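PDB 5YVD: Nsp15 from Middle East respiratory syndrome-related coronavirus, which cleaves RNA as a hexameric endoribonuclease of the EndoU type, probably with a preference for uridylates. Local coordinates for residues L2-V10 / V18-V26; P50-K60 / T98-D106. One frame throughout, in Å; residues are numbered along the deposited sequence.

Overall arrangement
Both contacts lie toward the N-terminal end of the chain and on the same side of its centre, their own centres about 32 Å from it for contact 1 and about 23 Å for contact 2. Contact 1 (2-10 with 18-26) folds the oligomerisation region on itself; contact 2 (50-60 with 98-106) ties that region to a loop of the middle domain. Their centres are about 14 Å apart, and the two helices join them directly: Val9 CG2 meets Ala59 CB at 3.4 Å, while Ile5 packs on Phe55, Glu56 and Ala59. Both also touch the second subunit, where Asn52 of one chain bonds the backbone of Val24 and Val26 of the other, as expected of a region that builds the hexamer.

Contact 1. Residues L2-V10 / V18-V26; sequences LENIAFNVV and VEGELPVAV
The N-terminal helix of the oligomerisation region is strapped here by the chain that returns from its far end, residues 18-22, and leads into the strand beginning near Val24. Two asparagines hold the strap. Asn4, its CG anti to the backbone N (chi1 171°), donates both N-H groups of ND2 almost straight, to Gly20 O at 2.8 Å and to Val18 O at 3.0 Å; each acceptor is met on a lone pair, within the Asn4 amide plane. Asn8 ND2 also reaches Val18 O, tilted 28° from the carbonyl plane, and bonds back to Asn4 O at 2.8 Å. Its OD1 accepts from Ile16 N and weakly from Val18 N, so this amide uses both ends. Val18 O is thus gripped twice. Farther along, Leu22 N donates to Glu3 O at 3.0 Å.

Between these bonds Phe7 lies flat beneath the strap: Gly20 CA sits 3.5 Å above the ring centre, a CH-pi contact in which glycine, lacking a side chain, lays its backbone directly on the ring, while Val18 CG1 comes to the edge. Leu22 CD1 reaches Val10 CG2 at 3.4 Å, and the small Ala6 lets Val24 CG2 approach its CB to 3.5 Å. The carboxylate of Glu3 turns to Leu2 N of the second subunit. Such a helix, packed against the chain entering a three-stranded antiparallel sheet, characterises the Nsp15 N-terminal oligomerisation domain.

Contact 2. Residues P50-K60 / T98-D106; sequences PTNIAFELYAK and TIGVCKYTD
Ile53 and Leu57, one turn apart on helix 51-59, press against the loop 98-106 with their methyl groups. Ile53 CD1 comes to Tyr104 CB at 3.5 Å, the two side chains crossing at about a right angle, and its CG2 branch, anti to the backbone N, turns to Thr105 CG2 at 3.8 Å and Cys102 SG at 4.0 Å. With methyls on two branches, isoleucine can serve both sets of partners at once. Leu57 CD2 lies against both Cys102 CB, at 3.8 Å, and Val101 CG1.

Beside this apolar patch stands Glu56, its chain extended (chi1 177°, chi2 -179°), with OE2 3.1 Å from Cys102 SG. A water donates to Glu56 OE2 and weakly accepts from Lys103 N. Lys60 forms a salt bridge with Glu56, one turn earlier in the chain, though its NZ is placed less surely.

Asp106 OD1, also less sure in position, accepts from Val101 N and Cys102 N across the turn of the loop. Tyr104 continues outward to a cation-pi contact with Lys34 of the second subunit. On other sides of helix 51-59, Phe55 and Ala59 pack on helix 2-12, while Ala54 and Phe55 meet strand 38-44, so the helix joins these elements of its own region to the middle-domain loop.

Contact 1. Residues L2-V10 / V18-V26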
loop_
_atom_site.group_PDB
_atom_site.type_symbol
_atom_site.label_atom_id
_atom_site.label_comp_id
_atom_site.label_asym_id
_atom_site.label_seq_id
_atom_site.Cartn_x
_atom_site.Cartn_y
_atom_site.Cartn_z
ATOM N N LEU A 2 10.217 -9.060 -17.083
ATOM C CA LEU A 2 8.824 -9.011 -16.674
ATOM C C LEU A 2 7.797 -9.299 -17.756
ATOM O O LEU A 2 7.004 -10.240 -17.616
ATOM C CB LEU A 2 8.526 -7.650 -16.057
ATOM C CG LEU A 2 7.135 -7.454 -15.471
ATOM C CD1 LEU A 2 6.747 -8.452 -14.371
ATOM C CD2 LEU A 2 7.128 -6.046 -14.941
ATOM N N GLU A 3 7.773 -8.499 -18.819
ATOM C CA GLU A 3 6.709 -8.705 -19.829
ATOM C C GLU A 3 6.872 -9.982 -20.616
ATOM O O GLU A 3 5.897 -10.517 -21.142
ATOM C CB GLU A 3 6.458 -7.524 -20.766
ATOM C CG GLU A 3 7.465 -6.411 -20.806
ATOM C CD GLU A 3 7.396 -5.540 -19.586
ATOM O OE1 GLU A 3 6.361 -4.855 -19.416
ATOM O OE2 GLU A 3 8.388 -5.561 -18.813
ATOM N N ASN A 4 8.088 -10.496 -20.653
ATOM C CA ASN A 4 8.366 -11.760 -21.315
ATOM C C ASN A 4 7.882 -12.930 -20.465
ATOM O O ASN A 4 7.363 -13.939 -20.966
ATOM C CB ASN A 4 9.856 -11.903 -21.608
ATOM C CG ASN A 4 10.205 -13.272 -22.094
ATOM O OD1 ASN A 4 10.909 -14.009 -21.423
ATOM N ND2 ASN A 4 9.667 -13.644 -23.241
ATOM N N ILE A 5 8.043 -12.774 -19.168
ATOM C CA ILE A 5 7.548 -13.756 -18.233
ATOM C C ILE A 5 6.035 -13.818 -18.320
ATOM O O ILE A 5 5.458 -14.894 -18.402
ATOM C CB ILE A 5 8.013 -13.395 -16.822
ATOM C CG1 ILE A 5 9.499 -13.692 -16.722
ATOM C CG2 ILE A 5 7.222 -14.157 -15.776
ATOM C CD1 ILE A 5 10.221 -12.827 -15.732
ATOM N N ALA A 6 5.400 -12.652 -18.325
ATOM C CA ALA A 6 3.960 -12.574 -18.534
ATOM C C ALA A 6 3.536 -13.300 -19.801
ATOM O O ALA A 6 2.475 -13.903 -19.851
ATOM C CB ALA A 6 3.527 -11.120 -18.600
ATOM N N PHE A 7 4.367 -13.234 -20.829
ATOM C CA PHE A 7 4.016 -13.824 -22.110
ATOM C C PHE A 7 4.055 -15.341 -22.019
ATOM O O PHE A 7 3.129 -16.018 -22.430
ATOM C CB PHE A 7 4.963 -13.301 -23.191
ATOM C CG PHE A 7 4.693 -13.846 -24.571
ATOM C CD1 PHE A 7 3.850 -13.166 -25.445
ATOM C CD2 PHE A 7 5.327 -15.020 -25.006
ATOM C CE1 PHE A 7 3.606 -13.668 -26.719
ATOM C CE2 PHE A 7 5.101 -15.511 -26.271
ATOM C CZ PHE A 7 4.232 -14.839 -27.133
ATOM N N ASN A 8 5.125 -15.866 -21.444
ATOM C CA ASN A 8 5.231 -17.306 -21.202
ATOM C C ASN A 8 4.041 -17.819 -20.358
ATOM O O ASN A 8 3.406 -18.825 -20.698
ATOM C CB ASN A 8 6.562 -17.638 -20.502
ATOM C CG ASN A 8 7.749 -17.609 -21.440
ATOM O OD1 ASN A 8 8.349 -18.640 -21.716
ATOM N ND2 ASN A 8 8.111 -16.426 -21.917
ATOM N N VAL A 9 3.720 -17.114 -19.272
ATOM C CA VAL A 9 2.650 -17.566 -18.383
ATOM C C VAL A 9 1.311 -17.655 -19.111
ATOM O O VAL A 9 0.537 -18.601 -18.880
ATOM C CB VAL A 9 2.508 -16.667 -17.153
ATOM C CG1 VAL A 9 1.155 -16.847 -16.469
ATOM C CG2 VAL A 9 3.624 -16.968 -16.174
ATOM N N VAL A 10 1.049 -16.688 -19.988
ATOM C CA VAL A 10 -0.238 -16.604 -20.644
ATOM C C VAL A 10 -0.295 -17.584 -21.794
ATOM O O VAL A 10 -1.296 -18.252 -21.994
ATOM C CB VAL A 10 -0.506 -15.188 -21.200
ATOM C CG1 VAL A 10 -1.825 -15.134 -21.951
ATOM C CG2 VAL A 10 -0.515 -14.174 -20.071
ATOM N N VAL A 18 10.426 -19.132 -23.976
ATOM C CA VAL A 18 9.950 -18.668 -25.272
ATOM C C VAL A 18 10.003 -17.144 -25.347
ATOM O O VAL A 18 9.879 -16.477 -24.337
ATOM C CB VAL A 18 8.523 -19.178 -25.515
ATOM C CG1 VAL A 18 7.698 -18.218 -26.339
ATOM C CG2 VAL A 18 8.584 -20.543 -26.180
ATOM N N GLU A 19 10.185 -16.604 -26.549
ATOM C CA GLU A 19 10.253 -15.163 -26.755
ATOM C C GLU A 19 8.879 -14.554 -26.931
ATOM O O GLU A 19 7.996 -15.194 -27.485
ATOM C CB GLU A 19 11.140 -14.816 -27.961
ATOM C CG GLU A 19 12.498 -14.286 -27.528
ATOM C CD GLU A 19 13.551 -14.376 -28.618
ATOM O OE1 GLU A 19 13.273 -13.976 -29.783
ATOM O OE2 GLU A 19 14.665 -14.843 -28.288
ATOM N N GLY A 20 8.721 -13.310 -26.462
ATOM C CA GLY A 20 7.452 -12.572 -26.576
ATOM C C GLY A 20 7.269 -11.595 -25.444
ATOM O O GLY A 20 7.923 -11.738 -24.409
ATOM N N GLU A 21 6.404 -10.595 -25.644
ATOM C CA GLU A 21 6.113 -9.568 -24.621
ATOM C C GLU A 21 4.619 -9.357 -24.449
ATOM O O GLU A 21 3.879 -9.421 -25.413
ATOM C CB GLU A 21 6.758 -8.221 -24.985
ATOM C CG GLU A 21 8.083 -7.934 -24.286
ATOM C CD GLU A 21 9.258 -8.687 -24.898
ATOM O OE1 GLU A 21 9.383 -8.647 -26.136
ATOM O OE2 GLU A 21 10.066 -9.307 -24.156
ATOM N N LEU A 22 4.176 -9.107 -23.221
ATOM C CA LEU A 22 2.828 -8.601 -22.989
ATOM C C LEU A 22 2.900 -7.325 -22.153
ATOM O O LEU A 22 3.804 -7.161 -21.373
ATOM C CB LEU A 22 1.985 -9.646 -22.264
ATOM C CG LEU A 22 1.537 -10.884 -23.068
ATOM C CD1 LEU A 22 0.624 -11.733 -22.190
ATOM C CD2 LEU A 22 0.846 -10.545 -24.390
ATOM N N PRO A 23 1.948 -6.407 -22.312
ATOM C CA PRO A 23 1.996 -5.257 -21.395
ATOM C C PRO A 23 1.564 -5.677 -19.996
ATOM O O PRO A 23 0.644 -6.465 -19.865
ATOM C CB PRO A 23 1.012 -4.259 -21.999
ATOM C CG PRO A 23 0.196 -5.026 -22.993
ATOM C CD PRO A 23 0.803 -6.376 -23.234
ATOM N N VAL A 24 2.245 -5.159 -18.977
ATOM C CA VAL A 24 2.049 -5.541 -17.579
ATOM C C VAL A 24 1.971 -4.294 -16.690
ATOM O O VAL A 24 2.794 -3.388 -16.831
ATOM C CB VAL A 24 3.245 -6.386 -17.082
ATOM C CG1 VAL A 24 3.151 -6.677 -15.593
ATOM C CG2 VAL A 24 3.337 -7.696 -17.849
ATOM N N ALA A 25 1.001 -4.252 -15.780
ATOM C CA ALA A 25 1.044 -3.324 -14.624
ATOM C C ALA A 25 1.338 -4.039 -13.320
ATOM O O ALA A 25 0.824 -5.104 -13.079
ATOM C CB ALA A 25 -0.273 -2.573 -14.499
ATOM N N VAL A 26 2.168 -3.449 -12.482
ATOM C CA VAL A 26 2.372 -3.944 -11.102
ATOM C C VAL A 26 1.706 -3.001 -10.104
ATOM O O VAL A 26 2.186 -1.895 -9.870
ATOM C CB VAL A 26 3.859 -4.039 -10.700
ATOM C CG1 VAL A 26 4.002 -4.648 -9.310
ATOM C CG2 VAL A 26 4.644 -4.856 -11.716
#

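Contact 2. Residues P50-K60 / T98-D106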
loop_
_atom_site.group_PDB
_atom_site.type_symbol
_atom_site.label_atom_id
_atom_site.label_comp_id
_atom_site.label_asym_id
_atom_site.label_seq_id
_atom_site.Cartn_x
_atom_site.Cartn_y
_atom_site.Cartn_z
ATOM N N PRO A 50 9.021 -8.534 -3.438
ATOM C CA PRO A 50 8.424 -7.602 -4.333
ATOM C C PRO A 50 7.533 -8.342 -5.319
ATOM O O PRO A 50 7.941 -9.347 -5.914
ATOM C CB PRO A 50 9.625 -6.993 -5.033
ATOM C CG PRO A 50 10.716 -7.095 -4.043
ATOM C CD PRO A 50 10.485 -8.478 -3.549
ATOM N N THR A 51 6.322 -7.827 -5.482
ATOM C CA THR A 51 5.345 -8.458 -6.298
ATOM C C THR A 51 5.888 -8.983 -7.631
ATOM O O THR A 51 5.553 -10.111 -8.041
ATOM C CB THR A 51 4.205 -7.485 -6.558
ATOM O OG1 THR A 51 3.606 -7.131 -5.323
ATOM C CG2 THR A 51 3.157 -8.141 -7.402
ATOM N N ASN A 52 6.696 -8.188 -8.330
ATOM C CA ASN A 52 7.128 -8.605 -9.670
ATOM C C ASN A 52 8.088 -9.809 -9.627
ATOM O O ASN A 52 8.196 -10.560 -10.589
ATOM C CB ASN A 52 7.750 -7.447 -10.457
ATOM C CG ASN A 52 8.956 -6.875 -9.780
ATOM O OD1 ASN A 52 8.934 -6.626 -8.580
ATOM N ND2 ASN A 52 10.020 -6.670 -10.536
ATOM N N ILE A 53 8.759 -9.988 -8.493
ATOM C CA ILE A 53 9.723 -11.058 -8.311
ATOM C C ILE A 53 9.001 -12.326 -7.898
ATOM O O ILE A 53 9.307 -13.428 -8.396
ATOM C CB ILE A 53 10.747 -10.696 -7.215
ATOM C CG1 ILE A 53 11.522 -9.449 -7.604
ATOM C CG2 ILE A 53 11.751 -11.823 -7.004
ATOM C CD1 ILE A 53 12.566 -9.678 -8.670
ATOM N N ALA A 54 8.045 -12.161 -6.984
ATOM C CA ALA A 54 7.254 -13.267 -6.495
ATOM C C ALA A 54 6.541 -13.928 -7.662
ATOM O O ALA A 54 6.450 -15.141 -7.750
ATOM C CB ALA A 54 6.257 -12.781 -5.478
ATOM N N PHE A 55 6.062 -13.102 -8.570
ATOM C CA PHE A 55 5.430 -13.551 -9.799
ATOM C C PHE A 55 6.378 -14.313 -10.691
ATOM O O PHE A 55 5.948 -15.241 -11.383
ATOM C CB PHE A 55 4.903 -12.319 -10.548
ATOM C CG PHE A 55 4.411 -12.593 -11.945
ATOM C CD1 PHE A 55 3.389 -13.502 -12.178
ATOM C CD2 PHE A 55 4.930 -11.891 -13.017
ATOM C CE1 PHE A 55 2.921 -13.715 -13.459
ATOM C CE2 PHE A 55 4.482 -12.114 -14.294
ATOM C CZ PHE A 55 3.475 -13.023 -14.513
ATOM N N GLU A 56 7.647 -13.902 -10.723
ATOM C CA GLU A 56 8.648 -14.556 -11.588
ATOM C C GLU A 56 8.978 -15.952 -11.031
ATOM O O GLU A 56 9.035 -16.935 -11.758
ATOM C CB GLU A 56 9.908 -13.677 -11.728
ATOM C CG GLU A 56 11.052 -14.284 -12.539
ATOM C CD GLU A 56 12.300 -13.401 -12.644
ATOM O OE1 GLU A 56 12.152 -12.159 -12.652
ATOM O OE2 GLU A 56 13.437 -13.947 -12.740
ATOM N N LEU A 57 9.156 -16.035 -9.721
ATOM C CA LEU A 57 9.485 -17.293 -9.092
ATOM C C LEU A 57 8.340 -18.258 -9.228
ATOM O O LEU A 57 8.534 -19.440 -9.499
ATOM C CB LEU A 57 9.781 -17.069 -7.634
ATOM C CG LEU A 57 11.057 -16.283 -7.347
ATOM C CD1 LEU A 57 11.314 -16.142 -5.856
ATOM C CD2 LEU A 57 12.240 -16.941 -8.039
ATOM N N TYR A 58 7.135 -17.742 -9.028
ATOM C CA TYR A 58 5.937 -18.469 -9.414
ATOM C C TYR A 58 6.018 -19.020 -10.842
ATOM O O TYR A 58 5.861 -20.215 -11.054
ATOM C CB TYR A 58 4.712 -17.587 -9.283
ATOM C CG TYR A 58 3.467 -18.273 -9.744
ATOM C CD1 TYR A 58 2.745 -17.803 -10.850
ATOM C CD2 TYR A 58 3.021 -19.405 -9.101
ATOM C CE1 TYR A 58 1.611 -18.447 -11.285
ATOM C CE2 TYR A 58 1.891 -20.058 -9.528
ATOM C CZ TYR A 58 1.197 -19.580 -10.612
ATOM O OH TYR A 58 0.074 -20.250 -10.984
ATOM N N ALA A 59 6.258 -18.164 -11.822
ATOM C CA ALA A 59 6.288 -18.641 -13.208
ATOM C C ALA A 59 7.412 -19.621 -13.478
ATOM O O ALA A 59 7.294 -20.470 -14.355
ATOM C CB ALA A 59 6.383 -17.487 -14.185
ATOM N N LYS A 60 8.483 -19.515 -12.730
ATOM C CA LYS A 60 9.614 -20.371 -12.907
ATOM C C LYS A 60 9.517 -21.605 -12.044
ATOM O O LYS A 60 10.373 -22.435 -12.071
ATOM C CB LYS A 60 10.881 -19.585 -12.632
ATOM C CG LYS A 60 11.381 -18.831 -13.838
ATOM C CD LYS A 60 12.149 -17.592 -13.472
ATOM C CE LYS A 60 13.021 -17.113 -14.606
ATOM N NZ LYS A 60 14.310 -16.579 -14.121
ATOM N N THR A 98 17.400 -17.900 -3.768
ATOM C CA THR A 98 17.359 -18.805 -4.894
ATOM C C THR A 98 18.776 -18.926 -5.521
ATOM O O THR A 98 19.689 -18.149 -5.198
ATOM C CB THR A 98 16.317 -18.271 -5.878
ATOM O OG1 THR A 98 15.718 -19.357 -6.583
ATOM C CG2 THR A 98 16.934 -17.327 -6.850
ATOM N N ILE A 99 18.977 -19.929 -6.375
ATOM C CA ILE A 99 20.269 -20.137 -7.046
ATOM C C ILE A 99 20.062 -20.481 -8.514
ATOM O O ILE A 99 19.457 -21.505 -8.857
ATOM C CB ILE A 99 21.084 -21.259 -6.397
ATOM C CG1 ILE A 99 21.478 -20.880 -4.963
ATOM C CG2 ILE A 99 22.344 -21.533 -7.209
ATOM C CD1 ILE A 99 21.943 -22.046 -4.124
ATOM N N GLY A 100 20.562 -19.602 -9.375
ATOM C CA GLY A 100 20.482 -19.795 -10.795
ATOM C C GLY A 100 19.067 -19.839 -11.282
ATOM O O GLY A 100 18.752 -20.626 -12.162
ATOM N N VAL A 101 18.210 -18.984 -10.739
ATOM C CA VAL A 101 16.809 -18.930 -11.191
ATOM C C VAL A 101 16.316 -17.514 -11.517
ATOM O O VAL A 101 15.656 -17.321 -12.526
ATOM C CB VAL A 101 15.874 -19.559 -10.138
ATOM C CG1 VAL A 101 14.430 -19.462 -10.576
ATOM C CG2 VAL A 101 16.235 -21.008 -9.915
ATOM N N CYS A 102 16.593 -16.547 -10.645
ATOM C CA CYS A 102 16.131 -15.167 -10.806
ATOM C C CYS A 102 17.254 -14.253 -10.303
ATOM O O CYS A 102 17.746 -14.424 -9.175
ATOM C CB CYS A 102 14.842 -14.961 -10.011
ATOM S SG CYS A 102 14.247 -13.257 -9.781
ATOM N N LYS A 103 17.669 -13.296 -11.138
ATOM C CA LYS A 103 18.878 -12.487 -10.837
ATOM C C LYS A 103 18.772 -11.704 -9.527
ATOM O O LYS A 103 19.759 -11.520 -8.818
ATOM C CB LYS A 103 19.228 -11.532 -11.981
ATOM C CG LYS A 103 20.059 -12.147 -13.103
ATOM C CD LYS A 103 19.964 -11.310 -14.394
ATOM C CE LYS A 103 20.573 -9.899 -14.254
ATOM N NZ LYS A 103 20.076 -8.929 -15.276
ATOM N N TYR A 104 17.569 -11.266 -9.207
ATOM C CA TYR A 104 17.360 -10.439 -8.051
ATOM C C TYR A 104 17.505 -11.239 -6.761
ATOM O O TYR A 104 18.002 -10.715 -5.780
ATOM C CB TYR A 104 15.987 -9.775 -8.142
ATOM C CG TYR A 104 15.747 -8.725 -7.095
ATOM C CD1 TYR A 104 15.216 -9.070 -5.857
ATOM C CD2 TYR A 104 16.060 -7.380 -7.330
ATOM C CE1 TYR A 104 15.003 -8.114 -4.883
ATOM C CE2 TYR A 104 15.858 -6.413 -6.348
ATOM C CZ TYR A 104 15.317 -6.795 -5.137
ATOM O OH TYR A 104 15.086 -5.886 -4.151
ATOM N N THR A 105 17.104 -12.507 -6.762
ATOM C CA THR A 105 17.149 -13.322 -5.544
ATOM C C THR A 105 18.264 -14.382 -5.475
ATOM O O THR A 105 18.429 -15.031 -4.415
ATOM C CB THR A 105 15.833 -14.058 -5.357
ATOM O OG1 THR A 105 15.517 -14.776 -6.562
ATOM C CG2 THR A 105 14.736 -13.078 -5.004
ATOM N N ASP A 106 18.992 -14.564 -6.595
ATOM C CA ASP A 106 20.157 -15.471 -6.682
ATOM C C ASP A 106 21.258 -15.047 -5.746
ATOM O O ASP A 106 21.731 -13.912 -5.787
ATOM C CB ASP A 106 20.763 -15.493 -8.085
ATOM C CG ASP A 106 19.912 -16.248 -9.095
ATOM O OD1 ASP A 106 18.955 -16.960 -8.691
ATOM O OD2 ASP A 106 20.213 -16.125 -10.313
HETATM O O HOH W 1 15.931 -12.787 -13.910
#